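PDB 6NZS: dextranase from Pseudarthrobacter oxydans, which catalyses the endohydrolysis of (1->6)-alpha-D-glucosidic linkages in dextran, very probably as a glycoside hydrolase of family 49. Local coordinates for residues 329-342 with 357-371. Residues are numbered along the deposited sequence; the frame is centred on the assembly and turned at random.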
loop_
_atom_site.group_PDB
_atom_site.type_symbol
_atom_site.label_atom_id
_atom_site.label_comp_id
_atom_site.label_asym_id
_atom_site.label_seq_id
_atom_site.Cartn_x
_atom_site.Cartn_y
_atom_site.Cartn_z
ATOM N N LEU A 329 4.485 1.340 -14.991
ATOM C CA LEU A 329 3.257 1.071 -14.250
ATOM C C LEU A 329 2.861 2.416 -13.658
ATOM O O LEU A 329 3.545 2.920 -12.765
ATOM C CB LEU A 329 3.520 0.034 -13.158
ATOM C CG LEU A 329 2.385 -0.228 -12.160
ATOM C CD1 LEU A 329 1.128 -0.721 -12.867
ATOM C CD2 LEU A 329 2.837 -1.241 -11.105
ATOM N N GLN A 330 1.789 3.010 -14.170
ATOM C CA GLN A 330 1.475 4.395 -13.836
ATOM C C GLN A 330 -0.022 4.560 -13.652
ATOM O O GLN A 330 -0.822 3.918 -14.341
ATOM C CB GLN A 330 1.954 5.339 -14.961
ATOM C CG GLN A 330 1.721 6.847 -14.732
ATOM C CD GLN A 330 0.333 7.299 -15.146
ATOM O OE1 GLN A 330 -0.373 6.596 -15.881
ATOM N NE2 GLN A 330 -0.072 8.476 -14.670
ATOM N N GLY A 331 -0.394 5.443 -12.718
ATOM C CA GLY A 331 -1.734 6.000 -12.692
ATOM C C GLY A 331 -2.788 5.168 -11.993
ATOM O O GLY A 331 -3.620 5.707 -11.258
ATOM N N VAL A 332 -2.753 3.853 -12.213
ATOM C CA VAL A 332 -3.881 2.994 -11.861
ATOM C C VAL A 332 -4.072 2.902 -10.352
ATOM O O VAL A 332 -3.121 3.000 -9.558
ATOM C CB VAL A 332 -3.739 1.592 -12.486
ATOM C CG1 VAL A 332 -3.706 1.683 -14.009
ATOM C CG2 VAL A 332 -2.494 0.904 -11.977
ATOM N N THR A 333 -5.323 2.678 -9.960
ATOM C CA THR A 333 -5.705 2.344 -8.593
ATOM C C THR A 333 -6.093 0.878 -8.605
ATOM O O THR A 333 -7.009 0.489 -9.337
ATOM C CB THR A 333 -6.905 3.181 -8.149
ATOM O OG1 THR A 333 -6.551 4.568 -8.159
ATOM C CG2 THR A 333 -7.355 2.817 -6.733
ATOM N N VAL A 334 -5.402 0.078 -7.800
ATOM C CA VAL A 334 -5.706 -1.338 -7.616
ATOM C C VAL A 334 -6.525 -1.463 -6.337
ATOM O O VAL A 334 -6.040 -1.133 -5.247
ATOM C CB VAL A 334 -4.415 -2.170 -7.540
ATOM C CG1 VAL A 334 -4.729 -3.624 -7.176
ATOM C CG2 VAL A 334 -3.671 -2.082 -8.871
ATOM N N ALA A 335 -7.771 -1.918 -6.458
ATOM C CA ALA A 335 -8.696 -1.973 -5.334
ATOM C C ALA A 335 -9.062 -3.412 -5.003
ATOM O O ALA A 335 -9.191 -4.253 -5.897
ATOM C CB ALA A 335 -9.978 -1.204 -5.654
ATOM N N GLU A 336 -9.248 -3.673 -3.711
ATOM C CA GLU A 336 -9.802 -4.931 -3.219
ATOM C C GLU A 336 -9.144 -6.189 -3.793
ATOM O O GLU A 336 -9.823 -7.060 -4.350
ATOM C CB GLU A 336 -11.311 -4.968 -3.418
ATOM C CG GLU A 336 -12.086 -4.910 -2.133
ATOM C CD GLU A 336 -13.569 -4.718 -2.353
ATOM O OE1 GLU A 336 -14.065 -3.589 -2.176
ATOM O OE2 GLU A 336 -14.236 -5.711 -2.682
ATOM N N PRO A 337 -7.836 -6.336 -3.648
ATOM C CA PRO A 337 -7.172 -7.543 -4.144
ATOM C C PRO A 337 -7.575 -8.755 -3.318
ATOM O O PRO A 337 -7.789 -8.652 -2.098
ATOM C CB PRO A 337 -5.682 -7.218 -3.962
ATOM C CG PRO A 337 -5.650 -6.232 -2.849
ATOM C CD PRO A 337 -6.886 -5.404 -3.013
ATOM N N PRO A 338 -7.703 -9.926 -3.952
ATOM C CA PRO A 338 -7.962 -11.166 -3.208
ATOM C C PRO A 338 -6.699 -11.859 -2.716
ATOM O O PRO A 338 -6.800 -12.830 -1.944
ATOM C CB PRO A 338 -8.655 -12.038 -4.262
ATOM C CG PRO A 338 -7.986 -11.627 -5.549
ATOM C CD PRO A 338 -7.779 -10.126 -5.411
ATOM N N TYR A 339 -5.526 -11.379 -3.130
ATOM C CA TYR A 339 -4.235 -11.992 -2.815
ATOM C C TYR A 339 -3.154 -10.937 -3.077
ATOM O O TYR A 339 -3.440 -9.739 -3.021
ATOM C CB TYR A 339 -4.077 -13.297 -3.626
ATOM C CG TYR A 339 -3.045 -14.264 -3.077
ATOM C CD1 TYR A 339 -3.218 -14.859 -1.835
ATOM C CD2 TYR A 339 -1.904 -14.584 -3.806
ATOM C CE1 TYR A 339 -2.282 -15.751 -1.330
ATOM C CE2 TYR A 339 -0.962 -15.477 -3.311
ATOM C CZ TYR A 339 -1.160 -16.056 -2.072
ATOM O OH TYR A 339 -0.234 -16.948 -1.561
ATOM N N HIS A 340 -1.931 -11.377 -3.381
ATOM C CA HIS A 340 -0.850 -10.421 -3.615
ATOM C C HIS A 340 -1.183 -9.506 -4.788
ATOM O O HIS A 340 -1.799 -9.921 -5.775
ATOM C CB HIS A 340 0.467 -11.127 -3.952
ATOM C CG HIS A 340 0.961 -12.064 -2.897
ATOM N ND1 HIS A 340 2.052 -12.884 -3.098
ATOM C CD2 HIS A 340 0.530 -12.314 -1.640
ATOM C CE1 HIS A 340 2.263 -13.604 -2.011
ATOM N NE2 HIS A 340 1.351 -13.281 -1.113
ATOM N N SER A 341 -0.718 -8.254 -4.691
ATOM C CA SER A 341 -1.005 -7.266 -5.730
ATOM C C SER A 341 -0.201 -7.508 -7.003
ATOM O O SER A 341 -0.722 -7.322 -8.107
ATOM C CB SER A 341 -0.741 -5.847 -5.205
ATOM O OG SER A 341 0.631 -5.652 -4.846
ATOM N N PHE A 342 1.062 -7.911 -6.880
ATOM C CA PHE A 342 1.970 -7.745 -8.009
ATOM C C PHE A 342 3.104 -8.751 -7.894
ATOM O O PHE A 342 3.691 -8.896 -6.820
ATOM C CB PHE A 342 2.536 -6.312 -7.980
ATOM C CG PHE A 342 3.473 -6.016 -9.110
ATOM C CD1 PHE A 342 4.823 -6.312 -9.001
ATOM C CD2 PHE A 342 3.000 -5.461 -10.285
ATOM C CE1 PHE A 342 5.687 -6.068 -10.051
ATOM C CE2 PHE A 342 3.869 -5.211 -11.342
ATOM C CZ PHE A 342 5.201 -5.509 -11.218
ATOM N N ASN A 357 2.596 7.257 -9.400
ATOM C CA ASN A 357 1.207 7.692 -9.286
ATOM C C ASN A 357 0.261 6.501 -9.296
ATOM O O ASN A 357 -0.781 6.510 -9.958
ATOM C CB ASN A 357 0.867 8.760 -10.317
ATOM C CG ASN A 357 1.660 10.020 -10.073
ATOM O OD1 ASN A 357 2.826 10.118 -10.459
ATOM N ND2 ASN A 357 1.061 10.963 -9.352
ATOM N N TYR A 358 0.652 5.479 -8.536
ATOM C CA TYR A 358 -0.003 4.186 -8.441
ATOM C C TYR A 358 -0.540 4.055 -7.024
ATOM O O TYR A 358 0.107 4.504 -6.067
ATOM C CB TYR A 358 1.051 3.110 -8.715
ATOM C CG TYR A 358 0.649 1.697 -8.411
ATOM C CD1 TYR A 358 -0.007 0.918 -9.358
ATOM C CD2 TYR A 358 0.957 1.120 -7.184
ATOM C CE1 TYR A 358 -0.359 -0.384 -9.092
ATOM C CE2 TYR A 358 0.603 -0.186 -6.909
ATOM C CZ TYR A 358 -0.056 -0.932 -7.867
ATOM O OH TYR A 358 -0.404 -2.233 -7.604
ATOM N N LYS A 359 -1.730 3.467 -6.890
ATOM C CA LYS A 359 -2.386 3.369 -5.591
ATOM C C LYS A 359 -2.968 1.979 -5.389
ATOM O O LYS A 359 -3.447 1.342 -6.332
ATOM C CB LYS A 359 -3.524 4.383 -5.418
ATOM C CG LYS A 359 -3.149 5.825 -5.736
ATOM C CD LYS A 359 -3.462 6.147 -7.213
ATOM C CE LYS A 359 -2.866 7.446 -7.641
ATOM N NZ LYS A 359 -3.277 7.689 -9.040
ATOM N N GLN A 360 -2.938 1.523 -4.140
ATOM C CA GLN A 360 -3.597 0.290 -3.728
ATOM C C GLN A 360 -4.538 0.623 -2.578
ATOM O O GLN A 360 -4.115 1.224 -1.588
ATOM C CB GLN A 360 -2.552 -0.746 -3.302
ATOM C CG GLN A 360 -3.114 -2.092 -2.900
ATOM C CD GLN A 360 -2.006 -3.064 -2.523
ATOM O OE1 GLN A 360 -0.871 -2.987 -3.031
ATOM N NE2 GLN A 360 -2.310 -3.966 -1.620
ATOM N N VAL A 361 -5.820 0.273 -2.726
ATOM C CA VAL A 361 -6.859 0.612 -1.756
ATOM C C VAL A 361 -7.687 -0.627 -1.442
ATOM O O VAL A 361 -7.755 -1.572 -2.231
ATOM C CB VAL A 361 -7.794 1.750 -2.239
ATOM C CG1 VAL A 361 -7.001 3.016 -2.505
ATOM C CG2 VAL A 361 -8.559 1.345 -3.492
ATOM N N GLY A 362 -8.341 -0.607 -0.285
ATOM C CA GLY A 362 -9.244 -1.704 0.046
ATOM C C GLY A 362 -8.568 -3.044 0.256
ATOM O O GLY A 362 -9.110 -4.082 -0.153
ATOM N N SER A 363 -7.422 -3.056 0.929
ATOM C CA SER A 363 -6.650 -4.284 1.136
ATOM C C SER A 363 -7.053 -4.941 2.461
ATOM O O SER A 363 -6.302 -4.993 3.438
ATOM C CB SER A 363 -5.160 -3.978 1.081
ATOM O OG SER A 363 -4.783 -3.549 -0.218
ATOM N N TRP A 364 -8.279 -5.474 2.475
ATOM C CA TRP A 364 -8.857 -5.972 3.720
ATOM C C TRP A 364 -8.318 -7.339 4.129
ATOM O O TRP A 364 -8.106 -7.585 5.320
ATOM C CB TRP A 364 -10.378 -6.025 3.589
ATOM C CG TRP A 364 -10.971 -4.730 3.133
ATOM C CD1 TRP A 364 -11.490 -4.449 1.895
ATOM C CD2 TRP A 364 -11.107 -3.531 3.907
ATOM N NE1 TRP A 364 -11.946 -3.154 1.856
ATOM C CE2 TRP A 364 -11.726 -2.567 3.075
ATOM C CE3 TRP A 364 -10.779 -3.182 5.219
ATOM C CZ2 TRP A 364 -12.013 -1.272 3.516
ATOM C CZ3 TRP A 364 -11.062 -1.891 5.664
ATOM C CH2 TRP A 364 -11.673 -0.953 4.811
ATOM N N TYR A 365 -8.127 -8.242 3.166
ATOM C CA TYR A 365 -7.674 -9.593 3.468
ATOM C C TYR A 365 -6.196 -9.589 3.851
ATOM O O TYR A 365 -5.431 -8.716 3.442
ATOM C CB TYR A 365 -7.818 -10.470 2.219
ATOM C CG TYR A 365 -9.229 -10.722 1.739
ATOM C CD1 TYR A 365 -10.201 -11.247 2.595
ATOM C CD2 TYR A 365 -9.589 -10.444 0.423
ATOM C CE1 TYR A 365 -11.488 -11.485 2.142
ATOM C CE2 TYR A 365 -10.874 -10.679 -0.039
ATOM C CZ TYR A 365 -11.821 -11.195 0.827
ATOM O OH TYR A 365 -13.107 -11.426 0.368
ATOM N N TRP A 366 -5.789 -10.602 4.624
ATOM C CA TRP A 366 -4.373 -10.923 4.718
ATOM C C TRP A 366 -3.828 -11.225 3.325
ATOM O O TRP A 366 -4.573 -11.485 2.375
ATOM C CB TRP A 366 -4.170 -12.189 5.559
ATOM C CG TRP A 366 -4.367 -12.010 7.025
ATOM C CD1 TRP A 366 -4.202 -10.861 7.743
ATOM C CD2 TRP A 366 -4.779 -13.014 7.964
ATOM N NE1 TRP A 366 -4.480 -11.088 9.072
ATOM C CE2 TRP A 366 -4.834 -12.402 9.234
ATOM C CE3 TRP A 366 -5.113 -14.367 7.852
ATOM C CZ2 TRP A 366 -5.214 -13.096 10.388
ATOM C CZ3 TRP A 366 -5.480 -15.062 9.009
ATOM C CH2 TRP A 366 -5.528 -14.421 10.254
ATOM N N GLN A 367 -2.499 -11.221 3.215
ATOM C CA GLN A 367 -1.793 -11.579 1.988
ATOM C C GLN A 367 -2.071 -10.605 0.850
ATOM O O GLN A 367 -1.883 -10.937 -0.325
ATOM C CB GLN A 367 -2.051 -13.037 1.575
ATOM C CG GLN A 367 -1.854 -14.018 2.734
ATOM C CD GLN A 367 -1.974 -15.467 2.311
ATOM O OE1 GLN A 367 -3.054 -16.058 2.365
ATOM N NE2 GLN A 367 -0.863 -16.046 1.879
ATOM N N THR A 368 -2.503 -9.388 1.182
ATOM C CA THR A 368 -2.674 -8.329 0.191
ATOM C C THR A 368 -1.401 -7.486 0.111
ATOM O O THR A 368 -1.406 -6.276 0.286
ATOM C CB THR A 368 -3.912 -7.501 0.511
ATOM O OG1 THR A 368 -3.900 -7.114 1.895
ATOM C CG2 THR A 368 -5.152 -8.335 0.236
ATOM N N ASP A 369 -0.299 -8.182 -0.173
ATOM C CA ASP A 369 1.026 -7.573 -0.218
ATOM C C ASP A 369 1.043 -6.389 -1.171
ATOM O O ASP A 369 0.433 -6.429 -2.248
ATOM C CB ASP A 369 2.050 -8.575 -0.773
ATOM C CG ASP A 369 2.219 -9.841 0.076
ATOM O OD1 ASP A 369 1.346 -10.182 0.911
ATOM O OD2 ASP A 369 3.254 -10.528 -0.128
ATOM N N GLY A 370 1.789 -5.351 -0.782
ATOM C CA GLY A 370 2.124 -4.254 -1.667
ATOM C C GLY A 370 3.142 -4.650 -2.720
ATOM O O GLY A 370 3.255 -5.822 -3.102
ATOM N N ILE A 371 3.923 -3.730 -3.156
ATOM C CA ILE A 371 4.676 -3.964 -4.381
ATOM C C ILE A 371 6.043 -4.554 -4.073
ATOM O O ILE A 371 6.668 -4.274 -3.046
ATOM C CB ILE A 371 4.764 -2.670 -5.215
ATOM C CG1 ILE A 371 5.144 -2.981 -6.675
ATOM C CG2 ILE A 371 5.739 -1.689 -4.570
ATOM C CD1 ILE A 371 4.872 -1.847 -7.632
HETATM O O HOH W 1 -8.992 -7.136 -0.025
HETATM O O HOH W 2 0.620 -2.995 -5.231
HETATM O O HOH W 3 3.039 -8.462 -4.145
#
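The phenol ring of Y358 lies among three aliphatic side chains of 329-342. L329 lays CD2 over one ring face in a CH-pi contact, 4.2 Å from the centroid; V332 meets the ring edge, its CG2 3.6 Å from Y358 CD1, and V334 CG2 packs near the hydroxyl end. The ring of Y358 brings its OH to a water that donates to S341 OG and Q360 OE1; a tyrosine suits this place because its flanks are apolar and its tip polar. S341 turns OG between its backbone N and carbonyl carbon (chi1 62°), where it donates to D369 O at 2.7 Å; the same oxygen also accepts from S341 N.

Strands 333-335 and 359-361 pair in parallel, as successive coils of the right-handed beta-helix of this family do. V334 N gives a nearly straight bond to K359 O (2.8 Å, 171°), and V361 N answers to V334 O. V334 and Q360 share the inward face, whereas T333, A335, K359 and V361 share the other, where W87 of the N-terminal domain touches T333 and V361. K359 bends at chi2 (92°), bringing NZ to G331 O at 3.0 Å and to N357 O, with a salt bridge to E191 as well. A methionine in its place would probably leave both carbonyls without this donor and the E191 carboxylate without its charged mate.

Farther along, the H340 ring is sandwiched between the Y339 ring and the D369 carboxylate, whose OD2 sits 3.5 Å above its plane and is salt-bridged to K392. The extended chain of Q360 ends in an amide whose NE2 donates to S363 OG and T368 O, so that one group ties the two inverse gamma turns centred on these residues; S363 OG is also hydrogen-bonded to N385 O.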